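Local atomic coordinates of 2,3-dehydroadipyl-CoA hydratase (Escherichia coli, PDB entry 4FZW), a protein that catalyses the reversible hydration of 2,3-dehydroadipyl-CoA to 3-hydroxyadipyl-CoA in the bacterial degradation of phenylacetate. Residues 114-119 / 144-149; 126-131 / 174-179. One frame throughout, in Å; residues are numbered along the deposited sequence.

Interaction 1 of 2, residues 114-119 / 144-149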
loop_
_atom_site.group_PDB
_atom_site.type_symbol
_atom_site.label_atom_id
_atom_site.label_comp_id
_atom_site.label_asym_id
_atom_site.label_seq_id
_atom_site.Cartn_x
_atom_site.Cartn_y
_atom_site.Cartn_z
ATOM N N ALA B 114 13.651 18.691 -11.269
ATOM C CA ALA B 114 12.463 18.979 -12.085
ATOM C C ALA B 114 11.299 17.992 -11.842
ATOM O O ALA B 114 10.155 18.400 -11.651
ATOM C CB ALA B 114 12.849 19.045 -13.554
ATOM N N LEU B 115 11.613 16.704 -11.831
ATOM C CA LEU B 115 10.666 15.680 -11.423
ATOM C C LEU B 115 10.066 16.008 -10.057
ATOM O O LEU B 115 8.888 15.746 -9.810
ATOM C CB LEU B 115 11.350 14.312 -11.372
ATOM C CG LEU B 115 11.786 13.710 -12.711
ATOM C CD1 LEU B 115 12.875 12.657 -12.536
ATOM C CD2 LEU B 115 10.582 13.140 -13.450
ATOM N N LEU B 116 10.875 16.585 -9.175
ATOM C CA LEU B 116 10.404 16.930 -7.838
ATOM C C LEU B 116 9.307 17.993 -7.879
ATOM O O LEU B 116 8.460 18.061 -6.978
ATOM C CB LEU B 116 11.567 17.367 -6.939
ATOM C CG LEU B 116 11.311 17.624 -5.445
ATOM C CD1 LEU B 116 12.535 17.256 -4.570
ATOM C CD2 LEU B 116 10.879 19.083 -5.213
ATOM N N CYS B 117 9.312 18.804 -8.933
ATOM C CA CYS B 117 8.342 19.891 -9.053
ATOM C C CYS B 117 6.958 19.381 -9.474
ATOM O O CYS B 117 6.820 18.253 -9.956
ATOM C CB CYS B 117 8.859 20.986 -10.000
ATOM S SG CYS B 117 10.443 21.742 -9.510
ATOM N N ASP B 118 5.930 20.191 -9.263
ATOM C CA ASP B 118 4.572 19.725 -9.505
ATOM C C ASP B 118 4.309 19.735 -11.009
ATOM O O ASP B 118 3.611 18.871 -11.562
ATOM C CB ASP B 118 3.572 20.624 -8.771
ATOM C CG ASP B 118 3.865 20.729 -7.269
ATOM O OD1 ASP B 118 3.933 19.676 -6.588
ATOM O OD2 ASP B 118 4.043 21.863 -6.772
ATOM N N VAL B 119 4.919 20.710 -11.674
ATOM C CA VAL B 119 4.703 20.925 -13.093
ATOM C C VAL B 119 6.010 21.287 -13.771
ATOM O O VAL B 119 6.818 22.051 -13.239
ATOM C CB VAL B 119 3.705 22.081 -13.332
ATOM C CG1 VAL B 119 3.364 22.176 -14.816
ATOM C CG2 VAL B 119 2.439 21.909 -12.454
ATOM N N THR B 144 14.683 7.246 -9.809
ATOM C CA THR B 144 14.185 5.892 -10.080
ATOM C C THR B 144 12.706 5.710 -9.764
ATOM O O THR B 144 12.135 4.660 -10.056
ATOM C CB THR B 144 14.935 4.795 -9.275
ATOM O OG1 THR B 144 14.699 4.966 -7.868
ATOM C CG2 THR B 144 16.424 4.825 -9.564
ATOM N N GLN B 145 12.096 6.722 -9.153
ATOM C CA GLN B 145 10.773 6.592 -8.565
ATOM C C GLN B 145 9.791 7.515 -9.242
ATOM O O GLN B 145 8.684 7.115 -9.600
ATOM C CB GLN B 145 10.831 6.920 -7.066
ATOM C CG GLN B 145 11.731 5.983 -6.270
ATOM C CD GLN B 145 11.311 4.544 -6.420
ATOM O OE1 GLN B 145 10.137 4.216 -6.274
ATOM N NE2 GLN B 145 12.263 3.682 -6.761
ATOM N N ARG B 146 10.197 8.763 -9.425
ATOM C CA ARG B 146 9.276 9.745 -9.946
ATOM C C ARG B 146 9.119 9.647 -11.467
ATOM O O ARG B 146 8.036 9.892 -11.993
ATOM C CB ARG B 146 9.688 11.130 -9.489
ATOM C CG ARG B 146 9.107 11.456 -8.156
ATOM C CD ARG B 146 9.452 12.841 -7.712
ATOM N NE ARG B 146 10.738 12.840 -7.040
ATOM C CZ ARG B 146 10.912 13.178 -5.769
ATOM N NH1 ARG B 146 9.882 13.563 -5.038
ATOM N NH2 ARG B 146 12.121 13.146 -5.236
ATOM N N LEU B 147 10.182 9.242 -12.150
ATOM C CA LEU B 147 10.159 9.162 -13.599
ATOM C C LEU B 147 9.203 8.071 -14.101
ATOM O O LEU B 147 8.369 8.310 -14.999
ATOM C CB LEU B 147 11.580 8.966 -14.157
ATOM C CG LEU B 147 11.729 9.012 -15.686
ATOM C CD1 LEU B 147 11.041 10.244 -16.287
ATOM C CD2 LEU B 147 13.186 8.969 -16.087
ATOM N N ILE B 148 9.303 6.884 -13.507
ATOM C CA ILE B 148 8.483 5.761 -13.956
ATOM C C ILE B 148 7.003 6.049 -13.693
ATOM O O ILE B 148 6.133 5.641 -14.452
ATOM C CB ILE B 148 8.946 4.433 -13.310
ATOM C CG1 ILE B 148 8.144 3.247 -13.836
ATOM C CG2 ILE B 148 8.891 4.524 -11.808
ATOM C CD1 ILE B 148 8.860 1.916 -13.641
ATOM N N ARG B 149 6.734 6.789 -12.624
ATOM C CA ARG B 149 5.366 7.142 -12.266
ATOM C C ARG B 149 4.700 8.048 -13.302
ATOM O O ARG B 149 3.475 8.113 -13.379
ATOM C CB ARG B 149 5.301 7.740 -10.836
ATOM C CG ARG B 149 5.302 6.659 -9.760
ATOM C CD ARG B 149 5.262 7.231 -8.338
ATOM N NE ARG B 149 5.090 6.182 -7.331
ATOM C CZ ARG B 149 6.072 5.408 -6.869
ATOM N NH1 ARG B 149 7.315 5.558 -7.313
ATOM N NH2 ARG B 149 5.815 4.476 -5.960
#

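Interaction 2 of 2, residues 126-131 / 174-179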
loop_
_atom_site.group_PDB
_atom_site.type_symbol
_atom_site.label_atom_id
_atom_site.label_comp_id
_atom_site.label_asym_id
_atom_site.label_seq_id
_atom_site.Cartn_x
_atom_site.Cartn_y
_atom_site.Cartn_z
ATOM N N ALA B 126 15.438 21.930 -24.489
ATOM C CA ALA B 126 15.699 21.294 -23.182
ATOM C C ALA B 126 15.990 19.799 -23.323
ATOM O O ALA B 126 15.485 19.144 -24.242
ATOM C CB ALA B 126 14.530 21.518 -22.228
ATOM N N ARG B 127 16.820 19.273 -22.427
ATOM C CA ARG B 127 17.099 17.834 -22.388
ATOM C C ARG B 127 16.882 17.266 -20.976
ATOM O O ARG B 127 17.078 17.948 -19.970
ATOM C CB ARG B 127 18.520 17.528 -22.872
ATOM C CG ARG B 127 18.978 18.365 -24.061
ATOM C CD ARG B 127 18.662 17.715 -25.391
ATOM N NE ARG B 127 19.274 16.395 -25.518
ATOM C CZ ARG B 127 19.126 15.601 -26.573
ATOM N NH1 ARG B 127 18.387 16.001 -27.602
ATOM N NH2 ARG B 127 19.709 14.408 -26.599
ATOM N N PHE B 128 16.451 16.017 -20.919
ATOM C CA PHE B 128 16.138 15.373 -19.663
ATOM C C PHE B 128 16.788 14.018 -19.680
ATOM O O PHE B 128 16.562 13.240 -20.603
ATOM C CB PHE B 128 14.630 15.187 -19.500
ATOM C CG PHE B 128 13.867 16.468 -19.281
ATOM C CD1 PHE B 128 13.185 17.066 -20.335
ATOM C CD2 PHE B 128 13.793 17.056 -18.011
ATOM C CE1 PHE B 128 12.467 18.245 -20.141
ATOM C CE2 PHE B 128 13.085 18.229 -17.808
ATOM C CZ PHE B 128 12.427 18.834 -18.876
ATOM N N GLY B 129 17.578 13.722 -18.650
ATOM C CA GLY B 129 18.216 12.426 -18.539
ATOM C C GLY B 129 18.833 12.155 -17.178
ATOM O O GLY B 129 19.062 13.064 -16.378
ATOM N N LEU B 130 19.123 10.887 -16.932
ATOM C CA LEU B 130 19.723 10.445 -15.682
ATOM C C LEU B 130 20.984 9.617 -15.973
ATOM O O LEU B 130 20.950 8.387 -15.942
ATOM C CB LEU B 130 18.696 9.627 -14.876
ATOM C CG LEU B 130 17.478 10.398 -14.334
ATOM C CD1 LEU B 130 16.262 9.496 -14.239
ATOM C CD2 LEU B 130 17.756 11.072 -12.957
ATOM N N PRO B 131 22.114 10.294 -16.245
ATOM C CA PRO B 131 23.323 9.560 -16.640
ATOM C C PRO B 131 24.114 9.029 -15.444
ATOM O O PRO B 131 25.312 8.792 -15.582
ATOM C CB PRO B 131 24.148 10.627 -17.348
ATOM C CG PRO B 131 23.826 11.855 -16.617
ATOM C CD PRO B 131 22.375 11.741 -16.158
ATOM N N ALA B 174 5.733 11.843 -23.575
ATOM C CA ALA B 174 5.851 10.823 -22.558
ATOM C C ALA B 174 5.187 11.306 -21.272
ATOM O O ALA B 174 4.932 10.512 -20.385
ATOM C CB ALA B 174 7.335 10.468 -22.321
ATOM N N GLY B 175 4.893 12.604 -21.178
ATOM C CA GLY B 175 4.241 13.138 -19.995
ATOM C C GLY B 175 5.165 13.522 -18.849
ATOM O O GLY B 175 4.715 13.718 -17.724
ATOM N N LEU B 176 6.461 13.633 -19.128
ATOM C CA LEU B 176 7.441 14.142 -18.153
ATOM C C LEU B 176 7.276 15.666 -18.036
ATOM O O LEU B 176 7.488 16.262 -16.989
ATOM C CB LEU B 176 8.889 13.748 -18.567
ATOM C CG LEU B 176 10.108 13.911 -17.625
ATOM C CD1 LEU B 176 11.377 13.476 -18.312
ATOM C CD2 LEU B 176 10.304 15.326 -17.110
ATOM N N VAL B 177 6.852 16.280 -19.130
ATOM C CA VAL B 177 6.706 17.734 -19.238
ATOM C C VAL B 177 5.303 18.005 -19.763
ATOM O O VAL B 177 4.722 17.167 -20.429
ATOM C CB VAL B 177 7.780 18.298 -20.214
ATOM C CG1 VAL B 177 7.421 19.678 -20.703
ATOM C CG2 VAL B 177 9.154 18.283 -19.554
ATOM N N SER B 178 4.742 19.162 -19.462
ATOM C CA SER B 178 3.384 19.429 -19.915
ATOM C C SER B 178 3.280 20.707 -20.755
ATOM O O SER B 178 2.185 21.211 -21.002
ATOM C CB SER B 178 2.384 19.423 -18.737
ATOM O OG SER B 178 2.721 20.362 -17.727
ATOM N N ASP B 179 4.426 21.209 -21.204
ATOM C CA ASP B 179 4.503 22.410 -22.038
ATOM C C ASP B 179 5.889 22.490 -22.628
ATOM O O ASP B 179 6.880 22.299 -21.906
ATOM C CB ASP B 179 4.248 23.693 -21.232
ATOM C CG ASP B 179 2.830 24.200 -21.366
ATOM O OD1 ASP B 179 2.271 24.172 -22.489
ATOM O OD2 ASP B 179 2.279 24.638 -20.337
#

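Interaction 1 of 2, residues 114-119 / 144-149
Leu115 and Arg146 meet at the closest approach of the two backbones, CA to CA 6.3 Å, and their side chains begin the contact with Leu115 CB 4.1 Å from Arg146 CB. Further along the arginine, CD rests against the backbone, 3.6 Å from Leu115 O. The chain bends at chi3 (-86°), which brings the guanidinium alongside Leu116, with one face against Leu116 CA, offset toward the rim. Leu116 runs beside the arginine in the same direction, its CD1 4.2 Å from Arg146 NH2. Leu115 also reaches Leu147: its CD2 lies 4.0 Å from Leu147 CA and 4.1 Å from Leu147 CD1, the two side chains meeting at a slant. No hydrogen bond joins the segments; the buried guanidinium finds its polar partner elsewhere, since Arg146 NH2 donates to Ala141 O. Behind this layer, Trp88 and Leu91 of helix 84-92 back Leu116, while Lys153 of a neighbouring subunit hydrogen-bonds to Leu115 O and Cys117 O. The C-terminal part of helix 109-116 thus packs against the N-terminal part of helix 146-162, a helix-to-helix contact inside the crotonase fold.

Interaction 2 of 2, residues 126-131 / 174-179
Phe128 faces Leu176 and Val177 in a buried apolar contact of the crotonase fold, where strand 127-129 of the smaller sheet packs against the loop between helix 168-173 and strand 180-181. In that loop Gly175 is the first residue to leave helical geometry; its positive phi (86°) would jam a CB against the carbonyl O of Ala174. Leu176 follows and reaches Phe128 with both branches. CD1 sits by the root of the ring, 3.9 Å from Phe128 CB, and CD2 lies over one face in a CH-pi contact, 4.2 Å from the ring centroid and only 17° off the normal. With its CG anti to the backbone N (chi1 -169°), the leucine extends across the strand side chain at a slant. Val177 comes next, crossing Phe128 at about a right angle; its CG2 approaches the far end of the ring obliquely and spans two atoms, lying 3.4 Å from both Phe128 CE1 and Phe128 CZ. Ala171 of helix 168-173 touches all three side chains. Replacing Phe128 by an alanine would probably open a gap beside Leu176 and Val177, taking away the CH-pi surface and leaving both aliphatic chains freer to turn. Beyond Val177, the segment turns to a neighbouring subunit: Ser178 OG hydrogen-bonds to its Ser154 OG, and Asp179 OD2 forms a salt bridge with its Lys158 NZ.

Followed from the N terminus, the chain leaves helix 109-116, passes through strands 119-123 and 127-129, and returns at the start of helix 146-162, where interaction 1 closes a loop with 24 residues between its segments. Interaction 2 opens inside that loop, at 126-131, and closes beyond it at 174-179, across 42 intervening residues. The two closures therefore cross rather than nest. Their centres lie about 10 Å apart, and Leu147 joins them, its CD1 3.8 Å from Leu176 CD1 and its CD2 3.6 Å from Leu130 CD1. Together they tie two helices to the smaller sheet and to the loop leading into strand 180-181, outermost in the larger sheet within this chain, beside the same neighbouring subunit.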